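Local coordinates for protein diguanylate cyclase/phosphodiesterase (Caldicellulosiruptor saccharolyticus, PDB 3MTK) that probably takes part in cyclic di-GMP turnover as a GGDEF–EAL protein with likely phosphodiesterase activity, this chain being its GGDEF domain, at residues 36-42 and 124-130; 97-102 and 159-163. All coordinates share one frame; numbering follows the deposited sequence.

Interaction 1: 36-42 and 124-130; sequences DTYLIFL and NIGAAQI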
loop_
_atom_site.group_PDB
_atom_site.type_symbol
_atom_site.label_atom_id
_atom_site.label_comp_id
_atom_site.label_asym_id
_atom_site.label_seq_id
_atom_site.Cartn_x
_atom_site.Cartn_y
_atom_site.Cartn_z
ATOM N N ASP A 36 12.765 -11.531 -7.099
ATOM C CA ASP A 36 11.850 -10.513 -7.574
ATOM C C ASP A 36 10.720 -10.308 -6.570
ATOM O O ASP A 36 9.563 -10.681 -6.799
ATOM C CB ASP A 36 11.313 -10.898 -8.944
ATOM C CG ASP A 36 12.408 -10.921 -9.995
ATOM O OD1 ASP A 36 13.292 -10.039 -9.937
ATOM O OD2 ASP A 36 12.390 -11.804 -10.879
ATOM N N THR A 37 11.097 -9.730 -5.436
ATOM C CA THR A 37 10.182 -9.425 -4.355
ATOM C C THR A 37 10.124 -7.910 -4.382
ATOM O O THR A 37 11.157 -7.254 -4.509
ATOM C CB THR A 37 10.756 -9.883 -3.012
ATOM O OG1 THR A 37 11.190 -11.242 -3.124
ATOM C CG2 THR A 37 9.704 -9.782 -1.931
ATOM N N TYR A 38 8.932 -7.347 -4.265
ATOM C CA TYR A 38 8.815 -5.900 -4.317
ATOM C C TYR A 38 8.120 -5.240 -3.138
ATOM O O TYR A 38 7.267 -5.833 -2.480
ATOM C CB TYR A 38 8.073 -5.476 -5.591
ATOM C CG TYR A 38 8.715 -5.918 -6.883
ATOM C CD1 TYR A 38 8.663 -7.251 -7.293
ATOM C CD2 TYR A 38 9.378 -5.002 -7.697
ATOM C CE1 TYR A 38 9.260 -7.658 -8.482
ATOM C CE2 TYR A 38 9.976 -5.400 -8.888
ATOM C CZ TYR A 38 9.913 -6.728 -9.272
ATOM O OH TYR A 38 10.502 -7.121 -10.449
ATOM N N LEU A 39 8.507 -3.997 -2.882
ATOM C CA LEU A 39 7.884 -3.192 -1.846
ATOM C C LEU A 39 6.956 -2.303 -2.666
ATOM O O LEU A 39 7.378 -1.736 -3.680
ATOM C CB LEU A 39 8.909 -2.320 -1.124
ATOM C CG LEU A 39 8.306 -1.386 -0.068
ATOM C CD1 LEU A 39 7.596 -2.202 0.995
ATOM C CD2 LEU A 39 9.393 -0.536 0.555
ATOM N N ILE A 40 5.700 -2.196 -2.251
ATOM C CA ILE A 40 4.731 -1.376 -2.965
ATOM C C ILE A 40 4.027 -0.422 -2.017
ATOM O O ILE A 40 3.595 -0.813 -0.923
ATOM C CB ILE A 40 3.665 -2.252 -3.664
ATOM C CG1 ILE A 40 4.348 -3.238 -4.605
ATOM C CG2 ILE A 40 2.717 -1.382 -4.475
ATOM C CD1 ILE A 40 3.457 -4.374 -5.022
ATOM N N PHE A 41 3.924 0.829 -2.449
ATOM C CA PHE A 41 3.271 1.882 -1.688
ATOM C C PHE A 41 1.976 2.295 -2.394
ATOM O O PHE A 41 1.997 2.707 -3.555
ATOM C CB PHE A 41 4.205 3.099 -1.576
ATOM C CG PHE A 41 5.110 3.085 -0.367
ATOM C CD1 PHE A 41 5.201 1.966 0.455
ATOM C CD2 PHE A 41 5.886 4.197 -0.061
ATOM C CE1 PHE A 41 6.059 1.951 1.568
ATOM C CE2 PHE A 41 6.751 4.198 1.053
ATOM C CZ PHE A 41 6.836 3.068 1.868
ATOM N N LEU A 42 0.846 2.162 -1.709
ATOM C CA LEU A 42 -0.426 2.562 -2.303
ATOM C C LEU A 42 -0.980 3.744 -1.529
ATOM O O LEU A 42 -1.094 3.706 -0.293
ATOM C CB LEU A 42 -1.475 1.446 -2.260
ATOM C CG LEU A 42 -1.346 0.143 -3.030
ATOM C CD1 LEU A 42 -0.436 -0.838 -2.271
ATOM C CD2 LEU A 42 -2.731 -0.458 -3.169
ATOM N N ASN A 124 -2.843 5.715 -6.214
ATOM C CA ASN A 124 -1.581 5.867 -6.913
ATOM C C ASN A 124 -0.670 4.839 -6.268
ATOM O O ASN A 124 -0.802 4.534 -5.071
ATOM C CB ASN A 124 -1.025 7.279 -6.787
ATOM C CG ASN A 124 -1.410 8.150 -7.979
ATOM O OD1 ASN A 124 -0.965 7.906 -9.116
ATOM N ND2 ASN A 124 -2.250 9.150 -7.737
ATOM N N ILE A 125 0.229 4.277 -7.066
ATOM C CA ILE A 125 1.112 3.244 -6.569
ATOM C C ILE A 125 2.575 3.440 -6.917
ATOM O O ILE A 125 2.921 3.710 -8.067
ATOM C CB ILE A 125 0.647 1.864 -7.081
ATOM C CG1 ILE A 125 -0.606 1.439 -6.314
ATOM C CG2 ILE A 125 1.746 0.839 -6.932
ATOM C CD1 ILE A 125 -1.210 0.116 -6.792
ATOM N N GLY A 126 3.420 3.310 -5.902
ATOM C CA GLY A 126 4.849 3.430 -6.089
ATOM C C GLY A 126 5.426 2.097 -5.657
ATOM O O GLY A 126 5.096 1.601 -4.573
ATOM N N ALA A 127 6.269 1.497 -6.488
ATOM C CA ALA A 127 6.848 0.198 -6.139
ATOM C C ALA A 127 8.361 0.153 -6.332
ATOM O O ALA A 127 8.920 0.911 -7.126
ATOM C CB ALA A 127 6.181 -0.901 -6.963
ATOM N N ALA A 128 9.025 -0.740 -5.605
ATOM C CA ALA A 128 10.475 -0.853 -5.721
ATOM C C ALA A 128 11.007 -2.271 -5.481
ATOM O O ALA A 128 10.607 -2.951 -4.534
ATOM C CB ALA A 128 11.140 0.124 -4.767
ATOM N N GLN A 129 11.906 -2.703 -6.361
ATOM C CA GLN A 129 12.542 -4.015 -6.279
ATOM C C GLN A 129 13.325 -4.111 -4.972
ATOM O O GLN A 129 14.280 -3.358 -4.766
ATOM C CB GLN A 129 13.514 -4.180 -7.450
ATOM C CG GLN A 129 14.208 -5.535 -7.547
ATOM C CD GLN A 129 13.496 -6.475 -8.494
ATOM O OE1 GLN A 129 13.222 -6.123 -9.644
ATOM N NE2 GLN A 129 13.196 -7.679 -8.021
ATOM N N ILE A 130 12.921 -5.017 -4.085
ATOM C CA ILE A 130 13.627 -5.192 -2.819
ATOM C C ILE A 130 15.036 -5.711 -3.093
ATOM O O ILE A 130 15.220 -6.675 -3.839
ATOM C CB ILE A 130 12.926 -6.211 -1.900
ATOM C CG1 ILE A 130 11.662 -5.597 -1.297
ATOM C CG2 ILE A 130 13.893 -6.672 -0.812
ATOM C CD1 ILE A 130 10.948 -6.507 -0.317
#
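Residues 36-42 and 124-130 form an antiparallel strand pair in the middle of the mixed sheet of a GGDEF domain, a fold of the nucleotide cyclase clan. Leu39 pairs with Ala128 and Phe41 with Gly126 through backbone hydrogen bonds in both directions. Beyond Gln129, Ile130 N still donates to Thr37 O at 2.9 Å. The Tyr38, Ile40, Leu42, Ile125, Ala127 and Gln129 side chains share one face, which helix 97-108 covers in part. On it Ile40 CG2 presses against Ile125 CG2 at 3.5 Å, a tight methyl contact. Leu42 and Ile125 run alongside each other, Leu42 CG 3.6 Å from Ile125 CG1. Leu39 and Phe41 point to the other face, toward helix 137-154. At the far end Gln129 starts with CG anti to its backbone N (chi1 -177°) and then bends at chi2, which lays its amide beside the Tyr38 ring, the two planes 49° apart. Asp36 is poorly ordered, so the detail of its bond to this amide is less certain: Gln129 NE2 donates to Asp36 OD1 at 3.0 Å in a bent bond, 137° at the hydrogen.

Interaction 2: 97-102 and 159-163; sequences ISDFIE and YVIFK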
loop_
_atom_site.group_PDB
_atom_site.type_symbol
_atom_site.label_atom_id
_atom_site.label_comp_id
_atom_site.label_asym_id
_atom_site.label_seq_id
_atom_site.Cartn_x
_atom_site.Cartn_y
_atom_site.Cartn_z
ATOM N N ILE A 97 5.300 -8.219 -11.652
ATOM C CA ILE A 97 4.746 -7.298 -10.672
ATOM C C ILE A 97 3.844 -6.205 -11.249
ATOM O O ILE A 97 2.937 -5.732 -10.560
ATOM C CB ILE A 97 5.869 -6.646 -9.827
ATOM C CG1 ILE A 97 5.236 -5.801 -8.721
ATOM C CG2 ILE A 97 6.826 -5.862 -10.727
ATOM C CD1 ILE A 97 6.124 -4.741 -8.161
ATOM N N SER A 98 4.073 -5.804 -12.498
ATOM C CA SER A 98 3.229 -4.776 -13.101
ATOM C C SER A 98 1.788 -5.282 -13.179
ATOM O O SER A 98 0.865 -4.615 -12.717
ATOM C CB SER A 98 3.726 -4.406 -14.502
ATOM O OG SER A 98 3.518 -5.472 -15.406
ATOM N N ASP A 99 1.597 -6.464 -13.756
ATOM C CA ASP A 99 0.262 -7.040 -13.876
ATOM C C ASP A 99 -0.362 -7.200 -12.495
ATOM O O ASP A 99 -1.569 -7.036 -12.327
ATOM C CB ASP A 99 0.336 -8.403 -14.570
ATOM C CG ASP A 99 -0.852 -9.294 -14.242
ATOM O OD1 ASP A 99 -1.997 -8.940 -14.608
ATOM O OD2 ASP A 99 -0.640 -10.351 -13.608
ATOM N N PHE A 100 0.472 -7.530 -11.514
ATOM C CA PHE A 100 0.022 -7.705 -10.142
ATOM C C PHE A 100 -0.556 -6.376 -9.669
ATOM O O PHE A 100 -1.626 -6.322 -9.063
ATOM C CB PHE A 100 1.204 -8.096 -9.254
ATOM C CG PHE A 100 0.861 -8.196 -7.795
ATOM C CD1 PHE A 100 0.191 -9.309 -7.294
ATOM C CD2 PHE A 100 1.180 -7.160 -6.921
ATOM C CE1 PHE A 100 -0.157 -9.390 -5.936
ATOM C CE2 PHE A 100 0.837 -7.229 -5.569
ATOM C CZ PHE A 100 0.166 -8.345 -5.076
ATOM N N ILE A 101 0.170 -5.307 -9.970
ATOM C CA ILE A 101 -0.219 -3.959 -9.595
ATOM C C ILE A 101 -1.527 -3.545 -10.250
ATOM O O ILE A 101 -2.431 -3.041 -9.587
ATOM C CB ILE A 101 0.892 -2.960 -9.988
ATOM C CG1 ILE A 101 2.083 -3.123 -9.035
ATOM C CG2 ILE A 101 0.346 -1.535 -9.996
ATOM C CD1 ILE A 101 3.292 -2.269 -9.387
ATOM N N GLU A 102 -1.623 -3.770 -11.556
ATOM C CA GLU A 102 -2.814 -3.411 -12.314
ATOM C C GLU A 102 -4.029 -4.227 -11.888
ATOM O O GLU A 102 -5.128 -3.690 -11.726
ATOM C CB GLU A 102 -2.552 -3.602 -13.806
ATOM C CG GLU A 102 -1.193 -3.097 -14.234
ATOM C CD GLU A 102 -1.047 -3.036 -15.731
ATOM O OE1 GLU A 102 -1.445 -4.013 -16.400
ATOM O OE2 GLU A 102 -0.531 -2.013 -16.238
ATOM N N TYR A 159 0.885 4.265 -11.761
ATOM C CA TYR A 159 1.881 3.630 -10.903
ATOM C C TYR A 159 3.270 3.664 -11.515
ATOM O O TYR A 159 3.417 3.704 -12.737
ATOM C CB TYR A 159 1.502 2.173 -10.627
ATOM C CG TYR A 159 1.554 1.280 -11.848
ATOM C CD1 TYR A 159 0.431 1.107 -12.662
ATOM C CD2 TYR A 159 2.716 0.588 -12.176
ATOM C CE1 TYR A 159 0.465 0.265 -13.768
ATOM C CE2 TYR A 159 2.764 -0.261 -13.276
ATOM C CZ TYR A 159 1.634 -0.421 -14.071
ATOM O OH TYR A 159 1.674 -1.276 -15.155
ATOM N N VAL A 160 4.283 3.641 -10.655
ATOM C CA VAL A 160 5.676 3.647 -11.092
ATOM C C VAL A 160 6.491 2.603 -10.313
ATOM O O VAL A 160 6.371 2.492 -9.089
ATOM C CB VAL A 160 6.327 5.040 -10.884
ATOM C CG1 VAL A 160 7.770 5.011 -11.364
ATOM C CG2 VAL A 160 5.543 6.108 -11.637
ATOM N N ILE A 161 7.325 1.850 -11.030
ATOM C CA ILE A 161 8.157 0.816 -10.409
ATOM C C ILE A 161 9.635 1.111 -10.607
ATOM O O ILE A 161 10.096 1.202 -11.740
ATOM C CB ILE A 161 7.864 -0.567 -11.011
ATOM C CG1 ILE A 161 6.363 -0.867 -10.924
ATOM C CG2 ILE A 161 8.656 -1.636 -10.262
ATOM C CD1 ILE A 161 5.967 -2.174 -11.570
ATOM N N PHE A 162 10.374 1.259 -9.507
ATOM C CA PHE A 162 11.809 1.541 -9.578
ATOM C C PHE A 162 12.690 0.290 -9.487
ATOM O O PHE A 162 12.565 -0.512 -8.561
ATOM C CB PHE A 162 12.230 2.516 -8.473
ATOM C CG PHE A 162 11.895 3.959 -8.758
ATOM C CD1 PHE A 162 11.678 4.403 -10.062
ATOM C CD2 PHE A 162 11.840 4.889 -7.717
ATOM C CE1 PHE A 162 11.414 5.750 -10.323
ATOM C CE2 PHE A 162 11.579 6.246 -7.969
ATOM C CZ PHE A 162 11.365 6.672 -9.274
ATOM N N LYS A 163 13.585 0.141 -10.459
ATOM C CA LYS A 163 14.509 -0.990 -10.515
ATOM C C LYS A 163 15.946 -0.476 -10.536
ATOM O O LYS A 163 16.224 0.569 -11.120
ATOM C CB LYS A 163 14.253 -1.822 -11.772
ATOM C CG LYS A 163 13.038 -2.726 -11.684
ATOM C CD LYS A 163 12.770 -3.432 -13.003
ATOM C CE LYS A 163 11.795 -4.583 -12.817
ATOM N NZ LYS A 163 10.564 -4.153 -12.105
#
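Ile101 of helix 97-102 sits over the ring of Tyr159 and against the tip of Ile161, and so packs the helix on strand 159-163. Its two branches do different work. Ile101 CG2 rests on one ring face, 3.8 Å from the Tyr159 centroid, in a CH-pi contact offset toward the rim. Ile101 CD1 meets Ile161 CD1 tip to tip at 3.5 Å, a tight fit. Ile161 CD1 is the bump on the strand side. Ile161 CD1 enters a shallow hollow between Ile97, the Ser98 backbone and Ile101 CD1, and lies 3.9 Å from Ile97 CG2. With chi1 at 67°, the Tyr159 ring is flanked by both its backbone N and its carbonyl carbon and turned toward the helix. The hydroxyl passes close to Ser98 CB, and Tyr159 OH donates a hydrogen bond to Glu102 OE2 at 2.6 Å. The oxygen lies near the ring plane, but the hydroxyl meets it from above the carboxylate plane; ring and carboxylate are 85° apart. With an alanine in place of Tyr159, Ile101 CG2 is likely to lose the ring face it rests on, and Glu102 OE2 its hydroxyl donor. Strand 123-129 lines the helix beside it, where Ile101 also touches Ile125 and Ile97 touches Ala127. Val160 and Phe162 face the other way, onto helix 137-154, which places the strand between two helical layers.

How the interactions relate
The centres of interactions 1 and 2 lie about 7 Å apart in one layered alpha/beta domain. Along the chain the order is 36-42, 97-102, 124-130, 159-163, so the two contacts alternate. Strands 123-129 and 159-163 are parallel neighbours in the sheet, and backbone contacts join them: Ala127 N lies 2.8 Å from Val160 O, a probable hydrogen bond. Helix 97-108 bridges both contacts as well, with Ile97 packed on the Tyr38 ring. Interaction 1 builds the middle of the sheet, while interaction 2 ties a helix to the next strand across one face. Together they draw distant chain regions into a single core.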